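Local coordinates for probable 3-hydroxybutyryl-CoA dehydrogenase (Escherichia coli, PDB 3MOG), which catalyses the NAD-dependent oxidation of 3-hydroxyadipyl-CoA to 3-oxoadipyl-CoA in the phenylacetate degradation pathway, at residues L41-N53 and C66-D78. Sequence-based numbering, arbitrary orientation.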
loop_
_atom_site.group_PDB
_atom_site.type_symbol
_atom_site.label_atom_id
_atom_site.label_comp_id
_atom_site.label_asym_id
_atom_site.label_seq_id
_atom_site.Cartn_x
_atom_site.Cartn_y
_atom_site.Cartn_z
ATOM N N LEU C 41 17.054 -12.058 -39.423
ATOM C CA LEU C 41 16.221 -11.511 -40.498
ATOM C C LEU C 41 15.747 -12.570 -41.500
ATOM O O LEU C 41 14.568 -12.595 -41.870
ATOM C CB LEU C 41 16.949 -10.383 -41.224
ATOM C CG LEU C 41 17.109 -9.082 -40.441
ATOM C CD1 LEU C 41 17.977 -8.116 -41.210
ATOM C CD2 LEU C 41 15.741 -8.472 -40.162
ATOM N N THR C 42 16.666 -13.449 -41.899
ATOM C CA THR C 42 16.389 -14.537 -42.841
ATOM C C THR C 42 15.346 -15.508 -42.288
ATOM O O THR C 42 14.439 -15.900 -43.008
ATOM C CB THR C 42 17.694 -15.306 -43.217
ATOM O OG1 THR C 42 18.732 -14.364 -43.500
ATOM C CG2 THR C 42 17.483 -16.193 -44.450
ATOM N N ARG C 43 15.478 -15.872 -41.014
ATOM C CA ARG C 43 14.507 -16.733 -40.323
ATOM C C ARG C 43 13.113 -16.103 -40.221
ATOM O O ARG C 43 12.104 -16.759 -40.524
ATOM C CB ARG C 43 15.015 -17.112 -38.930
ATOM C CG ARG C 43 16.236 -18.025 -38.953
ATOM C CD ARG C 43 16.934 -18.094 -37.599
ATOM N NE ARG C 43 16.189 -18.886 -36.618
ATOM C CZ ARG C 43 16.738 -19.520 -35.581
ATOM N NH1 ARG C 43 18.052 -19.473 -35.377
ATOM N NH2 ARG C 43 15.972 -20.212 -34.746
ATOM N N ALA C 44 13.071 -14.839 -39.788
ATOM C CA ALA C 44 11.823 -14.080 -39.675
ATOM C C ALA C 44 11.115 -13.979 -41.031
ATOM O O ALA C 44 9.912 -14.242 -41.121
ATOM C CB ALA C 44 12.082 -12.688 -39.089
ATOM N N ILE C 45 11.878 -13.643 -42.072
ATOM C CA ILE C 45 11.362 -13.560 -43.444
ATOM C C ILE C 45 10.919 -14.918 -44.015
ATOM O O ILE C 45 9.906 -14.986 -44.712
ATOM C CB ILE C 45 12.331 -12.766 -44.375
ATOM C CG1 ILE C 45 12.092 -11.263 -44.173
ATOM C CG2 ILE C 45 12.154 -13.133 -45.863
ATOM C CD1 ILE C 45 13.130 -10.348 -44.790
ATOM N N ASP C 46 11.635 -15.993 -43.679
ATOM C CA ASP C 46 11.186 -17.355 -44.025
ATOM C C ASP C 46 9.826 -17.673 -43.412
ATOM O O ASP C 46 8.960 -18.233 -44.094
ATOM C CB ASP C 46 12.206 -18.418 -43.606
ATOM C CG ASP C 46 13.491 -18.374 -44.436
ATOM O OD1 ASP C 46 13.470 -17.833 -45.571
ATOM O OD2 ASP C 46 14.529 -18.871 -43.932
ATOM N N GLY C 47 9.651 -17.306 -42.137
ATOM C CA GLY C 47 8.360 -17.394 -41.448
ATOM C C GLY C 47 7.225 -16.713 -42.209
ATOM O O GLY C 47 6.206 -17.344 -42.491
ATOM N N ILE C 48 7.410 -15.440 -42.559
ATOM C CA ILE C 48 6.404 -14.682 -43.311
ATOM C C ILE C 48 6.106 -15.317 -44.689
ATOM O O ILE C 48 4.934 -15.439 -45.069
ATOM C CB ILE C 48 6.788 -13.191 -43.460
ATOM C CG1 ILE C 48 7.172 -12.598 -42.100
ATOM C CG2 ILE C 48 5.632 -12.390 -44.117
ATOM C CD1 ILE C 48 7.655 -11.162 -42.163
ATOM N N HIS C 49 7.166 -15.703 -45.411
ATOM C CA HIS C 49 7.041 -16.466 -46.654
ATOM C C HIS C 49 6.148 -17.696 -46.449
ATOM O O HIS C 49 5.164 -17.879 -47.169
ATOM C CB HIS C 49 8.425 -16.888 -47.178
ATOM C CG HIS C 49 9.067 -15.888 -48.090
ATOM N ND1 HIS C 49 9.227 -16.108 -49.441
ATOM C CD2 HIS C 49 9.597 -14.665 -47.845
ATOM C CE1 HIS C 49 9.824 -15.064 -49.990
ATOM N NE2 HIS C 49 10.058 -14.174 -49.041
ATOM N N ALA C 50 6.483 -18.508 -45.443
ATOM C CA ALA C 50 5.780 -19.754 -45.119
ATOM C C ALA C 50 4.325 -19.576 -44.717
ATOM O O ALA C 50 3.474 -20.376 -45.111
ATOM C CB ALA C 50 6.517 -20.493 -44.024
ATOM N N ARG C 51 4.041 -18.536 -43.935
ATOM C CA ARG C 51 2.681 -18.287 -43.470
ATOM C C ARG C 51 1.775 -17.761 -44.585
ATOM O O ARG C 51 0.631 -18.206 -44.714
ATOM C CB ARG C 51 2.664 -17.348 -42.264
ATOM C CG ARG C 51 3.325 -17.936 -41.023
ATOM C CD ARG C 51 3.048 -17.114 -39.782
ATOM N NE ARG C 51 3.329 -15.687 -39.950
ATOM C CZ ARG C 51 4.481 -15.097 -39.632
ATOM N NH1 ARG C 51 5.494 -15.808 -39.142
ATOM N NH2 ARG C 51 4.619 -13.785 -39.809
ATOM N N LEU C 52 2.293 -16.834 -45.392
ATOM C CA LEU C 52 1.539 -16.283 -46.521
ATOM C C LEU C 52 1.296 -17.291 -47.647
ATOM O O LEU C 52 0.234 -17.269 -48.281
ATOM C CB LEU C 52 2.232 -15.046 -47.089
ATOM C CG LEU C 52 2.294 -13.783 -46.234
ATOM C CD1 LEU C 52 3.049 -12.761 -47.017
ATOM C CD2 LEU C 52 0.914 -13.246 -45.855
ATOM N N ASN C 53 2.277 -18.163 -47.889
ATOM C CA ASN C 53 2.157 -19.192 -48.917
ATOM C C ASN C 53 1.116 -20.243 -48.589
ATOM O O ASN C 53 0.425 -20.742 -49.490
ATOM C CB ASN C 53 3.509 -19.836 -49.233
ATOM C CG ASN C 53 4.261 -19.096 -50.328
ATOM O OD1 ASN C 53 5.299 -18.484 -50.080
ATOM N ND2 ASN C 53 3.725 -19.135 -51.548
ATOM N N CYS C 66 0.248 -12.138 -52.398
ATOM C CA CYS C 66 1.320 -12.866 -51.749
ATOM C C CYS C 66 2.693 -12.464 -52.271
ATOM O O CYS C 66 3.569 -12.073 -51.484
ATOM C CB CYS C 66 1.143 -14.364 -51.917
ATOM S SG CYS C 66 2.362 -15.303 -50.976
ATOM N N GLU C 67 2.877 -12.540 -53.588
ATOM C CA GLU C 67 4.197 -12.285 -54.164
ATOM C C GLU C 67 4.612 -10.821 -54.057
ATOM O O GLU C 67 5.781 -10.523 -53.804
ATOM C CB GLU C 67 4.303 -12.795 -55.611
ATOM C CG GLU C 67 5.758 -12.999 -56.085
ATOM C CD GLU C 67 6.674 -13.599 -54.998
ATOM O OE1 GLU C 67 6.500 -14.792 -54.645
ATOM O OE2 GLU C 67 7.569 -12.869 -54.501
ATOM N N ARG C 68 3.648 -9.915 -54.218
ATOM C CA ARG C 68 3.916 -8.479 -54.061
ATOM C C ARG C 68 4.266 -8.087 -52.613
ATOM O O ARG C 68 5.102 -7.206 -52.389
ATOM C CB ARG C 68 2.742 -7.638 -54.560
ATOM C CG ARG C 68 2.546 -7.637 -56.060
ATOM C CD ARG C 68 2.278 -6.219 -56.482
ATOM N NE ARG C 68 1.047 -6.100 -57.241
ATOM C CZ ARG C 68 0.553 -4.948 -57.681
ATOM N NH1 ARG C 68 1.185 -3.801 -57.432
ATOM N NH2 ARG C 68 -0.580 -4.948 -58.365
ATOM N N THR C 69 3.617 -8.744 -51.652
ATOM C CA THR C 69 3.950 -8.597 -50.230
ATOM C C THR C 69 5.397 -8.988 -49.936
ATOM O O THR C 69 6.140 -8.197 -49.351
ATOM C CB THR C 69 2.999 -9.412 -49.333
ATOM O OG1 THR C 69 1.650 -9.002 -49.588
ATOM C CG2 THR C 69 3.323 -9.208 -47.833
ATOM N N LEU C 70 5.793 -10.182 -50.375
ATOM C CA LEU C 70 7.145 -10.715 -50.103
ATOM C C LEU C 70 8.264 -9.863 -50.685
ATOM O O LEU C 70 9.315 -9.699 -50.059
ATOM C CB LEU C 70 7.278 -12.151 -50.599
ATOM C CG LEU C 70 6.248 -13.068 -49.943
ATOM C CD1 LEU C 70 6.263 -14.455 -50.559
ATOM C CD2 LEU C 70 6.451 -13.120 -48.431
ATOM N N LYS C 71 8.009 -9.305 -51.865
ATOM C CA LYS C 71 8.945 -8.415 -52.547
ATOM C C LYS C 71 9.158 -7.091 -51.794
ATOM O O LYS C 71 10.202 -6.459 -51.935
ATOM C CB LYS C 71 8.440 -8.144 -53.971
ATOM C CG LYS C 71 9.520 -7.951 -55.021
ATOM C CD LYS C 71 9.046 -8.455 -56.398
ATOM C CE LYS C 71 9.219 -9.976 -56.544
ATOM N NZ LYS C 71 8.353 -10.574 -57.607
ATOM N N ARG C 72 8.174 -6.673 -51.000
ATOM C CA ARG C 72 8.274 -5.406 -50.271
ATOM C C ARG C 72 9.037 -5.537 -48.949
ATOM O O ARG C 72 9.366 -4.536 -48.320
ATOM C CB ARG C 72 6.888 -4.756 -50.086
ATOM C CG ARG C 72 6.320 -4.188 -51.393
ATOM C CD ARG C 72 4.957 -3.528 -51.247
ATOM N NE ARG C 72 3.872 -4.486 -51.057
ATOM C CZ ARG C 72 2.821 -4.627 -51.868
ATOM N NH1 ARG C 72 2.693 -3.878 -52.957
ATOM N NH2 ARG C 72 1.882 -5.520 -51.580
ATOM N N LEU C 73 9.341 -6.771 -48.551
ATOM C CA LEU C 73 10.095 -7.026 -47.325
ATOM C C LEU C 73 11.599 -6.954 -47.549
ATOM O O LEU C 73 12.209 -7.912 -48.015
ATOM C CB LEU C 73 9.713 -8.385 -46.721
ATOM C CG LEU C 73 8.311 -8.484 -46.103
ATOM C CD1 LEU C 73 7.916 -9.932 -45.893
ATOM C CD2 LEU C 73 8.221 -7.692 -44.789
ATOM N N ILE C 74 12.188 -5.814 -47.202
ATOM C CA ILE C 74 13.622 -5.596 -47.399
ATOM C C ILE C 74 14.410 -5.696 -46.078
ATOM O O ILE C 74 14.304 -4.811 -45.231
ATOM C CB ILE C 74 13.894 -4.244 -48.113
ATOM C CG1 ILE C 74 12.958 -4.082 -49.323
ATOM C CG2 ILE C 74 15.378 -4.140 -48.518
ATOM C CD1 ILE C 74 13.137 -2.805 -50.099
ATOM N N PRO C 75 15.189 -6.786 -45.898
ATOM C CA PRO C 75 16.015 -6.928 -44.692
ATOM C C PRO C 75 17.226 -6.007 -44.723
ATOM O O PRO C 75 17.954 -5.955 -45.719
ATOM C CB PRO C 75 16.449 -8.394 -44.712
ATOM C CG PRO C 75 16.367 -8.812 -46.154
ATOM C CD PRO C 75 15.323 -7.940 -46.811
ATOM N N VAL C 76 17.408 -5.256 -43.643
ATOM C CA VAL C 76 18.510 -4.305 -43.526
ATOM C C VAL C 76 19.232 -4.500 -42.202
ATOM O O VAL C 76 18.609 -4.844 -41.183
ATOM C CB VAL C 76 18.059 -2.808 -43.699
ATOM C CG1 VAL C 76 17.466 -2.562 -45.091
ATOM C CG2 VAL C 76 17.064 -2.383 -42.629
ATOM N N THR C 77 20.547 -4.285 -42.233
ATOM C CA THR C 77 21.423 -4.436 -41.064
ATOM C C THR C 77 22.065 -3.090 -40.710
ATOM O O THR C 77 22.652 -2.918 -39.641
ATOM C CB THR C 77 22.516 -5.493 -41.328
ATOM O OG1 THR C 77 21.936 -6.630 -41.972
ATOM C CG2 THR C 77 23.151 -5.958 -40.033
ATOM N N ASP C 78 21.936 -2.134 -41.619
ATOM C CA ASP C 78 22.453 -0.785 -41.409
ATOM C C ASP C 78 21.315 0.160 -40.985
ATOM O O ASP C 78 20.358 0.382 -41.740
ATOM C CB ASP C 78 23.151 -0.295 -42.686
ATOM C CG ASP C 78 23.743 1.104 -42.545
ATOM O OD1 ASP C 78 24.247 1.453 -41.455
ATOM O OD2 ASP C 78 23.712 1.856 -43.544
#
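Leu-70 fits as a knob among Ile-48, His-49, Leu-52 and Asn-53, locking helix 38-57 against the antiparallel helix 63-71 in the Rossmann-type NAD-binding domain. Helix 38-57 follows strand 31-34, and the chain returns through helix 63-71 into strand 73-76, the outermost strand on this side of the parallel part of the sheet. The axes of 41-53 and 66-71 come within 10.4 Å at an angle of 171°.

From CB outward, Leu-70 lies slantwise over one face of the His-49 imidazole. Its CB is level with the NE2-CE1 side, 3.8 Å from His-49 NE2, and CG stands above the inner side of that bond. At the fork, CD1 lies over ND1 of His-49 at 3.6 Å, and CD2 is above ring atom CD2, making a CH-pi contact 3.8 Å from the centroid and 19° off the normal. His-49 is modelled in two conformers, so this stacking, which belongs to one of them, is less certain. Leu-70 CD2 also meets Leu-52 CD1 at 3.7 Å, the two side chains running alongside one another in opposite senses. With chi1 of -58° Leu-70 CG stands beside its own backbone N, which swings the fork between His-49 and Leu-52.

The Leu-52 and Thr-69 side chains meet nearly perpendicular, CD1 against CG2; the Thr-69 hydroxyl is instead hydrogen-bonded to the carbonyl of Thr-65, one turn back. Toward the strand, Ile-48 and Leu-73 meet tip to tip, CG2 to CD1, and both also touch helix 15-26. Ile-45 CD1 then lies across the ring of Pro-75, 3.8 Å from its CD.

No hydrogen bond links the two segments; the contact is mainly apolar. At the far end Leu-41 CD1 packs on Pro-75 CB and comes within 3.3 Å of the carbonyl O of Val-76.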